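Local coordinates for regulatory protein of LacI family (Chloroflexus aggregans, PDB 3BBL) that probably regulates transcription as a LacI-family protein, whose periplasmic-binding-protein-like core, the part crystallised, is expected to sense a small effector, at residues L253-A256 / G260-P263; A175-L180 / T190-L195. One frame throughout, in Å; residues are numbered along the deposited sequence.

From the N terminus, contact 2 comes first: it closes the nine-residue connection from helix 170-181 to strand 191-194, which returns beneath the helix. Contact 1 follows, closing a tight turn of three intervening residues at the end of helix 243-258, where the chain leaves for strand 267-275. The two are in series, neither crossing nor enclosing the other. They lie on opposite sides of the chain's centre; the nearest atoms of contact 1 and contact 2 are about 24 Å apart. Contact 2 ties a helix to the sheet of one lobe of the periplasmic-binding-protein-like fold; contact 1 finishes a helix that packs on strands 6-9 and 90-93 of the other.

Contact 1 of 2, residues L253-A256 / G260-P263; sequences LLVA and GREP
The guanidinium of Arg-261 lays one face over the end of the helix, where Ala-256 CA and the carbonyl oxygen of Val-255 lie beneath it; its CZ is 3.7 Å from Ala-256 CA. Val-255 CG1 lies 3.9 Å from Arg-261 NH2, off the guanidinium plane on the Ala-256 side, and NH2 also makes a salt bridge with Glu-259. CG stands between the backbone N and the carbonyl carbon (chi1 49°), and the chain runs extended to NE, carrying the flat group back over the last turn. Arginine suits this position because its flat end lies over the small Ala-256, which has little side chain to hold it off, while CG passes Ala-256 O. A Schellman motif ends the helix: Gly-260 N pairs with Ile-257 O, and Arg-261 N gives Ala-256 O a weak hydrogen bond, 3.1 Å long and bent to 135°. Gly-260, with phi 71°, is the C-prime residue; lacking a CB, it takes the left-handed conformation easily. Pro-263 sets its CD 3.9 Å from Ala-256 CB, a rigid apolar cover that also meets Leu-253 CD1. Within the fold, Leu-253 and Leu-254 reach Val-91 of strand 90-93, while Val-255 rests on Ile-7 of strand 6-9.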
# COMPACT_ATOMS: atom_id res chain seq x y z
N LEU A 253 -5.28 -10.86 21.83
CA LEU A 253 -6.14 -10.41 22.92
C LEU A 253 -7.58 -10.85 22.73
O LEU A 253 -8.26 -11.21 23.68
CB LEU A 253 -6.07 -8.88 23.03
CG LEU A 253 -6.93 -8.20 24.10
CD1 LEU A 253 -6.58 -8.76 25.47
CD2 LEU A 253 -6.70 -6.70 24.06
N LEU A 254 -8.05 -10.82 21.49
CA LEU A 254 -9.42 -11.21 21.19
C LEU A 254 -9.62 -12.71 21.35
O LEU A 254 -10.65 -13.16 21.84
CB LEU A 254 -9.80 -10.79 19.77
CG LEU A 254 -11.24 -11.12 19.36
CD1 LEU A 254 -12.21 -10.45 20.33
CD2 LEU A 254 -11.49 -10.64 17.94
N VAL A 255 -8.62 -13.49 20.94
CA VAL A 255 -8.70 -14.94 21.06
C VAL A 255 -8.81 -15.32 22.54
O VAL A 255 -9.53 -16.25 22.89
CB VAL A 255 -7.47 -15.64 20.43
CG1 VAL A 255 -7.48 -17.12 20.77
CG2 VAL A 255 -7.49 -15.46 18.91
N ALA A 256 -8.09 -14.60 23.39
CA ALA A 256 -8.13 -14.87 24.82
C ALA A 256 -9.51 -14.54 25.38
O ALA A 256 -10.05 -15.27 26.20
CB ALA A 256 -7.06 -14.06 25.54
N GLY A 260 -12.79 -17.29 26.90
CA GLY A 260 -13.05 -17.17 28.33
C GLY A 260 -11.92 -16.87 29.30
O GLY A 260 -12.17 -16.80 30.51
N ARG A 261 -10.70 -16.70 28.82
CA ARG A 261 -9.57 -16.42 29.70
C ARG A 261 -9.01 -15.01 29.55
O ARG A 261 -7.80 -14.81 29.44
CB ARG A 261 -8.45 -17.45 29.45
CG ARG A 261 -8.12 -17.62 27.99
CD ARG A 261 -7.12 -18.74 27.75
NE ARG A 261 -6.88 -18.94 26.33
CZ ARG A 261 -6.30 -18.05 25.53
NH1 ARG A 261 -5.89 -16.89 26.01
NH2 ARG A 261 -6.14 -18.31 24.24
N GLU A 262 -9.91 -14.02 29.55
CA GLU A 262 -9.51 -12.62 29.41
C GLU A 262 -8.46 -12.17 30.43
O GLU A 262 -8.65 -12.33 31.64
CB GLU A 262 -10.73 -11.70 29.53
CG GLU A 262 -10.38 -10.22 29.42
CD GLU A 262 -11.53 -9.31 29.81
OE1 GLU A 262 -12.62 -9.45 29.23
OE2 GLU A 262 -11.33 -8.45 30.70
N PRO A 263 -7.34 -11.60 29.95
CA PRO A 263 -6.28 -11.13 30.84
C PRO A 263 -6.73 -9.87 31.57
O PRO A 263 -7.76 -9.27 31.21
CB PRO A 263 -5.12 -10.85 29.89
CG PRO A 263 -5.39 -11.76 28.73
CD PRO A 263 -6.88 -11.59 28.55

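Contact 2 of 2, residues A175-L180 / T190-L195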
# COMPACT_ATOMS: atom_id res chain seq x y z
N ALA A 175 -0.48 23.30 0.08
CA ALA A 175 -1.12 24.60 0.26
C ALA A 175 -0.76 25.24 1.61
O ALA A 175 -0.35 26.40 1.66
CB ALA A 175 -2.64 24.46 0.15
N MSE A 176 -0.89 24.47 2.69
CA MSE A 176 -0.57 24.99 4.02
C MSE A 176 0.91 25.36 4.11
O MSE A 176 1.26 26.35 4.75
CB MSE A 176 -0.93 23.96 5.09
CG MSE A 176 -2.38 23.58 5.06
SE MSE A 176 -3.00 22.55 6.67
CE MSE A 176 -1.57 21.26 6.60
N THR A 177 1.78 24.59 3.47
CA THR A 177 3.20 24.90 3.54
C THR A 177 3.54 26.15 2.73
O THR A 177 4.38 26.96 3.16
CB THR A 177 4.07 23.71 3.06
OG1 THR A 177 3.83 22.58 3.91
CG2 THR A 177 5.56 24.06 3.13
N LEU A 178 2.90 26.30 1.58
CA LEU A 178 3.15 27.48 0.76
C LEU A 178 2.71 28.71 1.56
O LEU A 178 3.34 29.76 1.50
CB LEU A 178 2.40 27.38 -0.57
CG LEU A 178 3.02 26.41 -1.60
CD1 LEU A 178 2.11 26.29 -2.81
CD2 LEU A 178 4.40 26.90 -2.01
N HIS A 179 1.64 28.57 2.32
CA HIS A 179 1.15 29.67 3.14
C HIS A 179 2.25 30.04 4.15
O HIS A 179 2.51 31.21 4.38
CB HIS A 179 -0.12 29.25 3.89
CG HIS A 179 -0.59 30.25 4.90
ND1 HIS A 179 -1.18 31.44 4.54
CD2 HIS A 179 -0.56 30.23 6.25
CE1 HIS A 179 -1.50 32.11 5.63
NE2 HIS A 179 -1.14 31.40 6.68
N LEU A 180 2.88 29.04 4.74
CA LEU A 180 3.95 29.26 5.71
C LEU A 180 5.21 29.81 5.06
O LEU A 180 5.90 30.63 5.65
CB LEU A 180 4.27 27.96 6.46
CG LEU A 180 3.23 27.49 7.48
CD1 LEU A 180 3.59 26.12 7.99
CD2 LEU A 180 3.14 28.48 8.62
N THR A 190 11.41 26.93 10.53
CA THR A 190 12.57 26.24 10.02
C THR A 190 12.33 24.73 9.99
O THR A 190 13.10 23.97 9.42
CB THR A 190 13.81 26.52 10.86
OG1 THR A 190 13.56 26.08 12.20
CG2 THR A 190 14.13 28.00 10.86
N ALA A 191 11.25 24.30 10.62
CA ALA A 191 10.92 22.89 10.63
C ALA A 191 9.41 22.68 10.64
O ALA A 191 8.66 23.44 11.25
CB ALA A 191 11.57 22.20 11.83
N ILE A 192 8.97 21.63 9.95
CA ILE A 192 7.56 21.30 9.86
C ILE A 192 7.29 19.84 10.17
O ILE A 192 7.90 18.94 9.59
CB ILE A 192 7.00 21.64 8.46
CG1 ILE A 192 7.05 23.15 8.24
CG2 ILE A 192 5.58 21.14 8.31
CD1 ILE A 192 6.58 23.61 6.87
N MSE A 193 6.36 19.61 11.09
CA MSE A 193 5.94 18.27 11.49
C MSE A 193 4.58 18.05 10.80
O MSE A 193 3.72 18.93 10.81
CB MSE A 193 5.79 18.23 13.02
CG MSE A 193 5.13 17.00 13.60
SE MSE A 193 6.42 15.55 13.88
CE MSE A 193 5.51 14.14 12.86
N THR A 194 4.37 16.89 10.17
CA THR A 194 3.08 16.63 9.52
C THR A 194 2.41 15.39 10.13
O THR A 194 3.09 14.51 10.66
CB THR A 194 3.25 16.42 7.99
OG1 THR A 194 3.97 15.21 7.73
CG2 THR A 194 4.00 17.59 7.39
N LEU A 195 1.08 15.31 10.06
CA LEU A 195 0.40 14.17 10.65
C LEU A 195 0.35 12.89 9.83
O LEU A 195 -0.14 11.87 10.31
CB LEU A 195 -1.01 14.55 11.11
CG LEU A 195 -0.99 15.54 12.29
CD1 LEU A 195 -2.30 15.42 13.08
CD2 LEU A 195 0.19 15.27 13.20
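Ile-192 carries this contact, and one methyl group does nearly all of the touching. Its CB faces the helix; CG1 is anti to the carbonyl carbon (chi1 -66°) and CD1 continues the chain in extended form (chi2 178°), the two torsions together carrying the methyl away from the strand toward the helix. There CD1 meets Thr-177 CG2 at 3.9 Å and Leu-180 CD1 at 4.1 Å, touching two residues three apart on the inner side of the helix. The nearest CA atoms, those of Thr-177 and Ile-192, are still 8.5 Å apart, a gap filled mostly by the extended Ile-192 and completed by the short Thr-177. Helix 170-181 links strand 163-165 to strand 191-194 in a beta-alpha-beta crossover. Strand 128-132 lies between these two parallel strands, and the helix passes over it: Thr-177 also touches Leu-131 and Leu-180 touches Ala-129. Threonine is at home on this buried flank because OG1 hydrogen-bonds to Gly-173 O, one turn back in its own helix, while CG2, anti to the backbone N, offers a methyl to the sheet. Leu-180, its CB directed at the strand, adds a bulkier apolar group. Thr-177 also touches Ala-203 and Ala-206 of helix 197-209.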